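Local coordinates for protein topoisomerase IV subunit A (Escherichia coli, PDB 1ZVT) that forms part of a type II DNA topoisomerase, its C-terminal domain probably binding DNA and helping to select the substrates that are decatenated or relaxed, at residues 158-161 with 162-165; 179-182 with 183-187. All coordinates share one frame; numbering follows the deposited sequence.

Contact 1 of 2, residues 158-161 with 162-165; sequences MFPV and SDLP
Phe-159 and Pro-160, at the end of a strand, meet Asp-163 and Leu-164 across a single 3-10 turn that spans residues 161-163. Two backbone hydrogen bonds hold the turn. Asp-163 N donates to Pro-160 O at 2.9 Å by a nearly straight bond. Leu-164 N donates to Val-161 O at 3.1 Å. Both bonds bridge three residues, the spacing of a 3-10 turn. In each, the donor stands well above the carbonyl plane, by 47° and 54° respectively.

The side-chain contacts centre on Asp-163. Its CB lies 3.7 Å from Phe-159 CD1, so the aspartate meets the ring through its methylene. The approach to the ring is oblique, yet the carboxylate plane is nearly parallel to the ring plane. Phe-159 CG sits between its own backbone N and carbonyl carbon (chi1 59°), which brings the ring round beside the turn. The carboxylate bends back toward Pro-160. Its OD2 is 3.6 Å from Pro-160 CD, a van der Waals contact on the proline ring.

Two smaller contacts lie alongside. Ser-162 OG rests 3.7 Å from Pro-160 CB. Leu-164 CB passes 3.5 Å from Val-161 O, on the carbonyl that accepts the second backbone bond.

The turn ends strand 155-160 and sends the chain toward strand 173-174, in the neighbouring sheet of the beta-pinwheel. Strand 146-151 runs antiparallel beside strand 155-160, and its Leu-147 bonds to the Phe-159 backbone. The side chains of Phe-159 and Leu-164 both touch Arg-225 in a loop. Beyond the turn, Pro-165 O accepts a backbone hydrogen bond from Val-109 of strand 106-111.

Contact 2 of 2, residues 179-182 with 183-187; sequences PSAE and AARGE
Pro-179 O accepts a hydrogen bond from Ala-183 N at 3.0 Å and so starts the short helix 180-184, which closes in a Schellman motif. Pro-179 is the N-cap residue. Next along the chain, Ser-180 O accepts a hydrogen bond from Ala-184 N at 2.9 Å. The Ala-184 methyl lies against the same carbonyl.

Ala-181 O takes the third bond of the helical series, from Arg-185 N, with an N-H...O angle of 139°. The arginine side chain folds back over this turn. Its CG is 3.4 Å from Ala-181 O. A bend at chi3 (-108°) turns the guanidinium back along the helix. As modelled, Arg-185 NH2 lies 3.6 Å from Ala-181 CB, though the position of the guanidinium is doubtful.

Glu-182 O accepts two hydrogen bonds, one of them weak. Glu-187 N bonds to it at 3.0 Å, and Arg-185 N gives the weak one. Gly-186 has positive phi (75°), and its N bonds to Ala-183 O. The bonds from Glu-187 N and Gly-186 N, with that positive phi, make up the Schellman motif. The side chains of Glu-182 and Glu-187 lie roughly perpendicular. They meet through aliphatic carbon, with Glu-182 CG 3.6 Å from Glu-187 CB.

In the fold
Contact 1 comes first along the chain, and contact 2 follows after strand 173-174. Their centres are 24 Å apart, and their nearest atoms remain about 14 Å apart. Contact 1 ends strand 155-160. The chain then adds strand 173-174 to the edge of the sheet holding 97-101 and 106-111. Contact 2 turns the chain after that visit and leads into strand 190-196, which returns to the sheet of 155-160. Both therefore lie on one excursion between neighbouring sheets. Such strand exchange between blades is characteristic of the beta-pinwheel. Contact 1 is partly buried, whereas the helix of contact 2 lies at the surface.

Contact 1 of 2, residues 158-161 with 162-165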
loop_
_atom_site.group_PDB
_atom_site.type_symbol
_atom_site.label_atom_id
_atom_site.label_comp_id
_atom_site.label_asym_id
_atom_site.label_seq_id
_atom_site.Cartn_x
_atom_site.Cartn_y
_atom_site.Cartn_z
ATOM N N MET A 158 -3.659 14.301 10.980
ATOM C CA MET A 158 -2.505 13.526 11.471
ATOM C C MET A 158 -2.785 13.061 12.905
ATOM O O MET A 158 -3.262 13.844 13.726
ATOM C CB MET A 158 -1.211 14.352 11.461
ATOM C CG MET A 158 0.024 13.521 11.781
ATOM S SD MET A 158 1.536 14.441 11.434
ATOM C CE MET A 158 1.662 15.539 12.824
ATOM N N PHE A 159 -2.473 11.802 13.208
ATOM C CA PHE A 159 -2.564 11.298 14.587
ATOM C C PHE A 159 -1.632 10.094 14.720
ATOM O O PHE A 159 -1.249 9.507 13.704
ATOM C CB PHE A 159 -4.015 10.919 14.963
ATOM C CG PHE A 159 -4.627 9.863 14.071
ATOM C CD1 PHE A 159 -4.354 8.505 14.273
ATOM C CD2 PHE A 159 -5.512 10.227 13.059
ATOM C CE1 PHE A 159 -4.930 7.532 13.443
ATOM C CE2 PHE A 159 -6.080 9.266 12.222
ATOM C CZ PHE A 159 -5.792 7.914 12.427
ATOM N N PRO A 160 -1.244 9.738 15.955
ATOM C CA PRO A 160 -0.297 8.619 16.105
ATOM C C PRO A 160 -0.885 7.328 15.541
ATOM O O PRO A 160 -2.047 7.020 15.790
ATOM C CB PRO A 160 -0.125 8.520 17.623
ATOM C CG PRO A 160 -0.447 9.900 18.128
ATOM C CD PRO A 160 -1.612 10.306 17.265
ATOM N N VAL A 161 -0.097 6.578 14.766
ATOM C CA VAL A 161 -0.639 5.366 14.139
ATOM C C VAL A 161 -1.123 4.317 15.183
ATOM O O VAL A 161 -2.005 3.514 14.876
ATOM C CB VAL A 161 0.344 4.767 13.080
ATOM C CG1 VAL A 161 1.523 4.134 13.758
ATOM C CG2 VAL A 161 -0.376 3.765 12.140
ATOM N N SER A 162 -0.558 4.356 16.398
ATOM C CA SER A 162 -1.028 3.517 17.524
ATOM C C SER A 162 -2.498 3.733 17.878
ATOM O O SER A 162 -3.102 2.878 18.518
ATOM C CB SER A 162 -0.162 3.742 18.771
ATOM O OG SER A 162 -0.109 5.119 19.111
ATOM N N ASP A 163 -3.067 4.876 17.490
ATOM C CA ASP A 163 -4.490 5.167 17.714
ATOM C C ASP A 163 -5.434 4.303 16.872
ATOM O O ASP A 163 -6.616 4.149 17.212
ATOM C CB ASP A 163 -4.799 6.645 17.436
ATOM C CG ASP A 163 -4.420 7.562 18.586
ATOM O OD1 ASP A 163 -3.860 7.065 19.594
ATOM O OD2 ASP A 163 -4.692 8.784 18.465
ATOM N N LEU A 164 -4.922 3.739 15.783
ATOM C CA LEU A 164 -5.731 2.909 14.920
ATOM C C LEU A 164 -5.719 1.447 15.391
ATOM O O LEU A 164 -4.644 0.817 15.448
ATOM C CB LEU A 164 -5.205 3.005 13.483
ATOM C CG LEU A 164 -6.074 2.346 12.410
ATOM C CD1 LEU A 164 -7.454 2.970 12.312
ATOM C CD2 LEU A 164 -5.364 2.460 11.093
ATOM N N PRO A 165 -6.899 0.900 15.751
ATOM C CA PRO A 165 -6.950 -0.464 16.278
ATOM C C PRO A 165 -6.373 -1.506 15.336
ATOM O O PRO A 165 -6.496 -1.398 14.106
ATOM C CB PRO A 165 -8.455 -0.704 16.498
ATOM C CG PRO A 165 -9.018 0.658 16.755
ATOM C CD PRO A 165 -8.240 1.528 15.761
#

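Contact 2 of 2, residues 179-182 with 183-187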
loop_
_atom_site.group_PDB
_atom_site.type_symbol
_atom_site.label_atom_id
_atom_site.label_comp_id
_atom_site.label_asym_id
_atom_site.label_seq_id
_atom_site.Cartn_x
_atom_site.Cartn_y
_atom_site.Cartn_z
ATOM N N PRO A 179 -17.894 11.252 4.178
ATOM C CA PRO A 179 -19.276 10.784 4.107
ATOM C C PRO A 179 -19.394 9.632 3.107
ATOM O O PRO A 179 -18.873 9.721 1.998
ATOM C CB PRO A 179 -20.042 12.018 3.626
ATOM C CG PRO A 179 -19.203 13.192 4.084
ATOM C CD PRO A 179 -17.773 12.707 3.986
ATOM N N SER A 180 -20.056 8.556 3.518
ATOM C CA SER A 180 -20.009 7.318 2.746
ATOM C C SER A 180 -20.662 7.422 1.382
ATOM O O SER A 180 -20.196 6.825 0.407
ATOM C CB SER A 180 -20.577 6.155 3.547
ATOM O OG SER A 180 -21.923 6.401 3.891
ATOM N N ALA A 181 -21.787 8.130 1.315
ATOM C CA ALA A 181 -22.448 8.303 0.025
ATOM C C ALA A 181 -21.583 9.122 -0.942
ATOM O O ALA A 181 -21.502 8.829 -2.143
ATOM C CB ALA A 181 -23.827 8.946 0.224
ATOM N N GLU A 182 -20.902 10.137 -0.416
ATOM C CA GLU A 182 -19.992 10.938 -1.221
ATOM C C GLU A 182 -18.804 10.092 -1.754
ATOM O O GLU A 182 -18.421 10.182 -2.927
ATOM C CB GLU A 182 -19.500 12.109 -0.370
ATOM C CG GLU A 182 -18.941 13.268 -1.139
ATOM C CD GLU A 182 -18.330 14.337 -0.240
ATOM O OE1 GLU A 182 -18.076 14.074 0.963
ATOM O OE2 GLU A 182 -18.071 15.429 -0.745
ATOM N N ALA A 183 -18.252 9.240 -0.891
ATOM C CA ALA A 183 -17.163 8.359 -1.286
ATOM C C ALA A 183 -17.633 7.365 -2.346
ATOM O O ALA A 183 -16.924 7.116 -3.306
ATOM C CB ALA A 183 -16.614 7.626 -0.084
ATOM N N ALA A 184 -18.836 6.817 -2.185
ATOM C CA ALA A 184 -19.344 5.852 -3.144
ATOM C C ALA A 184 -19.574 6.495 -4.517
ATOM O O ALA A 184 -19.514 5.808 -5.535
ATOM C CB ALA A 184 -20.637 5.206 -2.616
ATOM N N ARG A 185 -19.838 7.803 -4.530
ATOM C CA ARG A 185 -20.017 8.569 -5.773
ATOM C C ARG A 185 -18.676 9.007 -6.392
ATOM O O ARG A 185 -18.641 9.559 -7.499
ATOM C CB ARG A 185 -20.911 9.801 -5.531
ATOM C CG ARG A 185 -22.402 9.512 -5.380
ATOM C CD ARG A 185 -23.202 10.822 -5.195
ATOM N NE ARG A 185 -23.678 10.953 -3.820
ATOM C CZ ARG A 185 -23.436 11.970 -3.004
ATOM N NH1 ARG A 185 -22.720 13.000 -3.409
ATOM N NH2 ARG A 185 -23.943 11.968 -1.766
ATOM N N GLY A 186 -17.580 8.780 -5.680
ATOM C CA GLY A 186 -16.268 9.219 -6.149
ATOM C C GLY A 186 -16.047 10.710 -5.993
ATOM O O GLY A 186 -15.121 11.271 -6.609
ATOM N N GLU A 187 -16.865 11.357 -5.159
ATOM C CA GLU A 187 -16.799 12.809 -4.971
ATOM C C GLU A 187 -15.818 13.251 -3.882
ATOM O O GLU A 187 -15.447 14.435 -3.792
ATOM C CB GLU A 187 -18.192 13.369 -4.690
ATOM C CG GLU A 187 -19.143 13.189 -5.853
ATOM C CD GLU A 187 -20.591 13.437 -5.472
ATOM O OE1 GLU A 187 -20.903 13.568 -4.265
ATOM O OE2 GLU A 187 -21.433 13.473 -6.386
#